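Mevalonate diphosphate decarboxylase (Legionella pneumophila, PDB 3LTO) probably decarboxylates mevalonate 5-diphosphate in an ATP-dependent step of isoprenoid biosynthesis. Local coordinates at residues S33-N38 with F154-A159; L176-I181 with H289-S294. One frame throughout, in Å; residues are numbered along the deposited sequence.

The two contacts lie in different halves of the GHMP fold and meet at the seam between them. Contact 1 joins strands 31-47 and 158-162 within the mixed sheet of the N-terminal domain; contact 2 joins strands 177-182 and 288-292 in the four-stranded antiparallel sheet of the C-terminal domain. Their centres are about 13 Å apart, and side chains bridge the gap. Tyr34 OH lies 3.0 Å from Leu176 N, a probable hydrogen bond, while Trp158 CZ2 packs 3.7 Å from Leu176 CD1 and Leu36 CD2 3.4 Å from His178 CD2. Leu176, just ahead of its strand, thus touches both aromatic residues of contact 1 that stack on each other.

Contact 1: residues S33-N38 with F154-A159; sequences SYTLSN and FYAPWA
Tyr34 and Trp158 face each other as a non-hydrogen-bonded pair of an antiparallel beta ladder in the N-terminal GHMP domain, where strand 31-47 runs between strands 2-12 and 158-162. With CG of Tyr34 anti to the backbone N (chi1 -177°), its ring presents an edge to the indole in an edge-to-face stack, planes at 55°. CD1 stands over the six-membered ring toward its rim, 3.5 Å from Trp158 CZ2, and CB of Tyr34 also lies over that face in a CH-pi contact. Trp158 has a second edge-to-face partner in Phe223, and its NE1 is hydrogen-bonded to Tyr173 O.

The neighbouring pair, Ser33 with Ala159, is joined by two backbone hydrogen bonds, both 3.1 Å between N and O, its side chains on the other face; Ser33 OG has weak bonds to Asn10 and Arg152. One more backbone bond, nearly straight, reaches into the loop before Trp158, where a cis peptide bond precedes Pro157: Thr35 N to Pro157 O (2.9 Å, 174° at the hydrogen). The next link comes from a side chain: Thr35 OG1 donates toward Tyr155 O, but at 2.5 Å the exact length is doubtful. Thr35 CB packs 3.8 Å from Ala156 CB.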
loop_
_atom_site.group_PDB
_atom_site.type_symbol
_atom_site.label_atom_id
_atom_site.label_comp_id
_atom_site.label_asym_id
_atom_site.label_seq_id
_atom_site.Cartn_x
_atom_site.Cartn_y
_atom_site.Cartn_z
ATOM N N SER A 33 -2.580 -9.273 -13.583
ATOM C CA SER A 33 -2.772 -9.164 -15.019
ATOM C C SER A 33 -1.527 -9.466 -15.839
ATOM O O SER A 33 -0.404 -9.423 -15.335
ATOM C CB SER A 33 -3.279 -7.762 -15.369
ATOM O OG SER A 33 -2.329 -6.778 -14.990
ATOM N N TYR A 34 -1.748 -9.781 -17.111
ATOM C CA TYR A 34 -0.663 -10.065 -18.036
ATOM C C TYR A 34 -0.474 -8.796 -18.859
ATOM O O TYR A 34 -1.451 -8.211 -19.326
ATOM C CB TYR A 34 -1.034 -11.214 -18.969
ATOM C CG TYR A 34 0.092 -11.601 -19.907
ATOM C CD1 TYR A 34 1.312 -12.053 -19.408
ATOM C CD2 TYR A 34 -0.053 -11.492 -21.289
ATOM C CE1 TYR A 34 2.361 -12.383 -20.260
ATOM C CE2 TYR A 34 0.995 -11.819 -22.149
ATOM C CZ TYR A 34 2.197 -12.262 -21.626
ATOM O OH TYR A 34 3.243 -12.576 -22.465
ATOM N N THR A 35 0.768 -8.363 -19.036
ATOM C CA THR A 35 1.015 -7.153 -19.804
ATOM C C THR A 35 1.090 -7.490 -21.295
ATOM O O THR A 35 1.948 -8.250 -21.725
ATOM C CB THR A 35 2.315 -6.455 -19.323
ATOM O OG1 THR A 35 2.247 -6.250 -17.903
ATOM C CG2 THR A 35 2.477 -5.096 -19.993
ATOM N N LEU A 36 0.166 -6.936 -22.072
ATOM C CA LEU A 36 0.114 -7.181 -23.510
ATOM C C LEU A 36 0.987 -6.163 -24.236
ATOM O O LEU A 36 0.495 -5.204 -24.834
ATOM C CB LEU A 36 -1.337 -7.087 -23.987
ATOM C CG LEU A 36 -2.286 -8.089 -23.315
ATOM C CD1 LEU A 36 -3.733 -7.707 -23.574
ATOM C CD2 LEU A 36 -1.992 -9.487 -23.841
ATOM N N SER A 37 2.291 -6.395 -24.190
ATOM C CA SER A 37 3.270 -5.500 -24.793
ATOM C C SER A 37 3.095 -5.108 -26.262
ATOM O O SER A 37 3.673 -4.122 -26.707
ATOM C CB SER A 37 4.671 -6.072 -24.573
ATOM O OG SER A 37 4.995 -6.024 -23.192
ATOM N N ASN A 38 2.299 -5.856 -27.014
ATOM C CA ASN A 38 2.098 -5.528 -28.420
ATOM C C ASN A 38 0.962 -4.524 -28.646
ATOM O O ASN A 38 0.962 -3.808 -29.638
ATOM C CB ASN A 38 1.853 -6.809 -29.219
ATOM C CG ASN A 38 3.060 -7.736 -29.202
ATOM O OD1 ASN A 38 4.079 -7.463 -29.838
ATOM N ND2 ASN A 38 2.954 -8.834 -28.456
ATOM N N PHE A 154 2.473 -0.510 -15.887
ATOM C CA PHE A 154 3.838 -0.047 -15.644
ATOM C C PHE A 154 4.800 -1.193 -15.321
ATOM O O PHE A 154 5.981 -0.965 -15.039
ATOM C CB PHE A 154 3.840 0.960 -14.486
ATOM C CG PHE A 154 3.255 2.292 -14.850
ATOM C CD1 PHE A 154 4.071 3.315 -15.322
ATOM C CD2 PHE A 154 1.880 2.500 -14.805
ATOM C CE1 PHE A 154 3.526 4.524 -15.752
ATOM C CE2 PHE A 154 1.322 3.711 -15.235
ATOM C CZ PHE A 154 2.147 4.721 -15.708
ATOM N N TYR A 155 4.295 -2.422 -15.357
ATOM C CA TYR A 155 5.116 -3.588 -15.049
ATOM C C TYR A 155 4.843 -4.681 -16.068
ATOM O O TYR A 155 3.779 -4.710 -16.676
ATOM C CB TYR A 155 4.789 -4.087 -13.638
ATOM C CG TYR A 155 4.872 -2.985 -12.602
ATOM C CD1 TYR A 155 6.083 -2.660 -11.994
ATOM C CD2 TYR A 155 3.747 -2.221 -12.283
ATOM C CE1 TYR A 155 6.179 -1.599 -11.099
ATOM C CE2 TYR A 155 3.832 -1.153 -11.387
ATOM C CZ TYR A 155 5.053 -0.848 -10.803
ATOM O OH TYR A 155 5.157 0.226 -9.947
ATOM N N ALA A 156 5.814 -5.572 -16.244
ATOM C CA ALA A 156 5.715 -6.679 -17.188
ATOM C C ALA A 156 6.733 -7.756 -16.808
ATOM O O ALA A 156 7.738 -7.460 -16.157
ATOM C CB ALA A 156 5.987 -6.177 -18.599
ATOM N N PRO A 157 6.485 -9.019 -17.205
ATOM C CA PRO A 157 5.315 -9.452 -17.975
ATOM C C PRO A 157 4.048 -9.668 -17.141
ATOM O O PRO A 157 2.956 -9.779 -17.689
ATOM C CB PRO A 157 5.807 -10.733 -18.647
ATOM C CG PRO A 157 6.695 -11.312 -17.596
ATOM C CD PRO A 157 7.488 -10.098 -17.146
ATOM N N TRP A 158 4.192 -9.735 -15.822
ATOM C CA TRP A 158 3.036 -9.906 -14.941
ATOM C C TRP A 158 3.027 -8.826 -13.871
ATOM O O TRP A 158 4.078 -8.434 -13.367
ATOM C CB TRP A 158 3.055 -11.272 -14.249
ATOM C CG TRP A 158 2.943 -12.429 -15.173
ATOM C CD1 TRP A 158 3.969 -13.115 -15.757
ATOM C CD2 TRP A 158 1.731 -13.017 -15.664
ATOM N NE1 TRP A 158 3.467 -14.095 -16.587
ATOM C CE2 TRP A 158 2.098 -14.054 -16.548
ATOM C CE3 TRP A 158 0.371 -12.764 -15.445
ATOM C CZ2 TRP A 158 1.152 -14.840 -17.217
ATOM C CZ3 TRP A 158 -0.569 -13.542 -16.110
ATOM C CH2 TRP A 158 -0.174 -14.570 -16.985
ATOM N N ALA A 159 1.837 -8.352 -13.514
ATOM C CA ALA A 159 1.711 -7.317 -12.495
ATOM C C ALA A 159 0.742 -7.722 -11.400
ATOM O O ALA A 159 -0.362 -8.174 -11.677
ATOM C CB ALA A 159 1.250 -6.011 -13.127
#

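Contact 2: residues L176-I181 with H289-S294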
loop_
_atom_site.group_PDB
_atom_site.type_symbol
_atom_site.label_atom_id
_atom_site.label_comp_id
_atom_site.label_asym_id
_atom_site.label_seq_id
_atom_site.Cartn_x
_atom_site.Cartn_y
_atom_site.Cartn_z
ATOM N N LEU A 176 3.299 -15.191 -24.014
ATOM C CA LEU A 176 2.077 -15.939 -24.263
ATOM C C LEU A 176 1.490 -15.482 -25.586
ATOM O O LEU A 176 1.757 -14.371 -26.036
ATOM C CB LEU A 176 1.057 -15.674 -23.158
ATOM C CG LEU A 176 1.463 -16.018 -21.728
ATOM C CD1 LEU A 176 0.383 -15.517 -20.770
ATOM C CD2 LEU A 176 1.673 -17.530 -21.591
ATOM N N LEU A 177 0.711 -16.343 -26.229
ATOM C CA LEU A 177 0.059 -15.952 -27.472
ATOM C C LEU A 177 -1.303 -15.430 -27.031
ATOM O O LEU A 177 -2.043 -16.130 -26.347
ATOM C CB LEU A 177 -0.116 -17.147 -28.412
ATOM C CG LEU A 177 -0.942 -16.851 -29.672
ATOM C CD1 LEU A 177 -0.271 -15.748 -30.494
ATOM C CD2 LEU A 177 -1.094 -18.126 -30.501
ATOM N N HIS A 178 -1.627 -14.198 -27.410
ATOM C CA HIS A 178 -2.899 -13.585 -27.022
ATOM C C HIS A 178 -3.836 -13.344 -28.202
ATOM O O HIS A 178 -3.497 -12.614 -29.134
ATOM C CB HIS A 178 -2.623 -12.262 -26.291
ATOM C CG HIS A 178 -3.829 -11.381 -26.127
ATOM N ND1 HIS A 178 -4.985 -11.799 -25.506
ATOM C CD2 HIS A 178 -4.033 -10.084 -26.461
ATOM C CE1 HIS A 178 -5.847 -10.798 -25.459
ATOM N NE2 HIS A 178 -5.292 -9.745 -26.032
ATOM N N GLN A 179 -5.013 -13.965 -28.155
ATOM C CA GLN A 179 -6.020 -13.805 -29.203
ATOM C C GLN A 179 -7.330 -13.315 -28.594
ATOM O O GLN A 179 -7.678 -13.672 -27.465
ATOM C CB GLN A 179 -6.275 -15.127 -29.932
ATOM C CG GLN A 179 -5.046 -15.751 -30.554
ATOM C CD GLN A 179 -5.357 -17.063 -31.258
ATOM O OE1 GLN A 179 -6.141 -17.875 -30.766
ATOM N NE2 GLN A 179 -4.733 -17.278 -32.409
ATOM N N VAL A 180 -8.056 -12.504 -29.358
ATOM C CA VAL A 180 -9.330 -11.960 -28.913
ATOM C C VAL A 180 -10.458 -12.292 -29.884
ATOM O O VAL A 180 -10.395 -11.959 -31.070
ATOM C CB VAL A 180 -9.266 -10.424 -28.772
ATOM C CG1 VAL A 180 -10.537 -9.915 -28.111
ATOM C CG2 VAL A 180 -8.037 -10.023 -27.974
ATOM N N ILE A 181 -11.485 -12.962 -29.377
ATOM C CA ILE A 181 -12.635 -13.291 -30.197
ATOM C C ILE A 181 -13.559 -12.093 -30.067
ATOM O O ILE A 181 -14.158 -11.859 -29.017
ATOM C CB ILE A 181 -13.344 -14.552 -29.690
ATOM C CG1 ILE A 181 -12.406 -15.751 -29.838
ATOM C CG2 ILE A 181 -14.643 -14.768 -30.466
ATOM C CD1 ILE A 181 -12.790 -16.942 -28.993
ATOM N N HIS A 289 -11.189 -13.286 -24.438
ATOM C CA HIS A 289 -9.740 -13.369 -24.556
ATOM C C HIS A 289 -9.173 -14.763 -24.363
ATOM O O HIS A 289 -9.530 -15.493 -23.433
ATOM C CB HIS A 289 -9.070 -12.423 -23.554
ATOM C CG HIS A 289 -9.404 -10.982 -23.775
ATOM N ND1 HIS A 289 -8.503 -10.080 -24.299
ATOM C CD2 HIS A 289 -10.558 -10.299 -23.595
ATOM C CE1 HIS A 289 -9.090 -8.905 -24.436
ATOM N NE2 HIS A 289 -10.337 -9.011 -24.017
ATOM N N LEU A 290 -8.273 -15.120 -25.266
ATOM C CA LEU A 290 -7.598 -16.397 -25.215
ATOM C C LEU A 290 -6.121 -16.133 -24.936
ATOM O O LEU A 290 -5.543 -15.183 -25.462
ATOM C CB LEU A 290 -7.731 -17.135 -26.548
ATOM C CG LEU A 290 -9.118 -17.455 -27.111
ATOM C CD1 LEU A 290 -8.950 -18.369 -28.322
ATOM C CD2 LEU A 290 -9.978 -18.145 -26.043
ATOM N N LEU A 291 -5.526 -16.976 -24.098
ATOM C CA LEU A 291 -4.112 -16.884 -23.758
ATOM C C LEU A 291 -3.537 -18.281 -23.897
ATOM O O LEU A 291 -4.042 -19.235 -23.296
ATOM C CB LEU A 291 -3.924 -16.372 -22.327
ATOM C CG LEU A 291 -4.200 -14.880 -22.131
ATOM C CD1 LEU A 291 -4.102 -14.525 -20.656
ATOM C CD2 LEU A 291 -3.199 -14.070 -22.947
ATOM N N TYR A 292 -2.491 -18.397 -24.711
ATOM C CA TYR A 292 -1.832 -19.673 -24.973
ATOM C C TYR A 292 -0.374 -19.580 -24.574
ATOM O O TYR A 292 0.213 -18.502 -24.608
ATOM C CB TYR A 292 -1.875 -20.001 -26.469
ATOM C CG TYR A 292 -3.215 -20.415 -27.027
ATOM C CD1 TYR A 292 -3.663 -21.727 -26.912
ATOM C CD2 TYR A 292 -4.013 -19.503 -27.715
ATOM C CE1 TYR A 292 -4.872 -22.124 -27.471
ATOM C CE2 TYR A 292 -5.225 -19.890 -28.282
ATOM C CZ TYR A 292 -5.646 -21.200 -28.157
ATOM O OH TYR A 292 -6.835 -21.593 -28.725
ATOM N N ARG A 293 0.207 -20.718 -24.206
ATOM C CA ARG A 293 1.616 -20.773 -23.848
ATOM C C ARG A 293 2.427 -20.635 -25.136
ATOM O O ARG A 293 1.927 -20.925 -26.222
ATOM C CB ARG A 293 1.949 -22.116 -23.196
ATOM C CG ARG A 293 1.404 -22.299 -21.800
ATOM C CD ARG A 293 1.919 -23.586 -21.174
ATOM N NE ARG A 293 0.945 -24.666 -21.270
ATOM C CZ ARG A 293 0.788 -25.450 -22.326
ATOM N NH1 ARG A 293 1.556 -25.290 -23.388
ATOM N NH2 ARG A 293 -0.160 -26.371 -22.329
ATOM N N SER A 294 3.677 -20.197 -25.018
ATOM C CA SER A 294 4.535 -20.041 -26.187
ATOM C C SER A 294 4.691 -21.374 -26.910
ATOM O O SER A 294 4.943 -21.401 -28.109
ATOM C CB SER A 294 5.911 -19.521 -25.778
ATOM O OG SER A 294 6.551 -20.442 -24.913
HETATM O O HOH W 1 -7.039 -20.348 -30.866
#
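His178 has CG anti to its backbone N (chi1 166°), whereas in His289 CG stands anti to the carbonyl carbon (chi1 -62°), and the two imidazoles come together rim to rim on one face of an antiparallel ladder. Their planes are only 6° apart, but neither ring covers the other: His178 CE1 lies in the plane of the His289 ring, a tight 3.0 Å from His289 ND1. Val180 runs beside His289, pointing the same way, and sets CG1 over a face of that imidazole in a CH-pi contact. Leu291 CD2 packs against His178 CB on the same side of the sheet.

Strands 177-182 and 288-292 are the central pair of the four-stranded sheet in the C-terminal GHMP domain. Leu177 with Tyr292 and Gln179 with Leu290 form the hydrogen-bonded pairs, each joined by two backbone bonds; the shortest, Leu177 N to Tyr292 O and Leu290 N to Gln179 O, are both 2.7 Å. The face bearing these four residues packs on helices 258-274 and 297-308, through Leu290 on Ile267 and Tyr292 on Phe303. Here the extended Gln179 side chain crosses to the Tyr292 ring, its amide almost perpendicular to the ring plane, and brings OE1 to the ring edge, 3.3 Å from Tyr292 CE2. A water links the polar ends, donating to Gln179 OE1 (2.6 Å) and accepting from Tyr292 OH (2.5 Å).

Leu290 O receives Gln179 N at 3.0 Å and, more weakly, His178 ND1 at 3.4 Å. The weak bond is consistent with a proton on ND1 of His178 in the ring orientation as modelled. The abutting CE1 carbon, polarised by its two flanking nitrogens, may offer a slightly positive C-H to ND1 of His289 if that nitrogen carries no hydrogen.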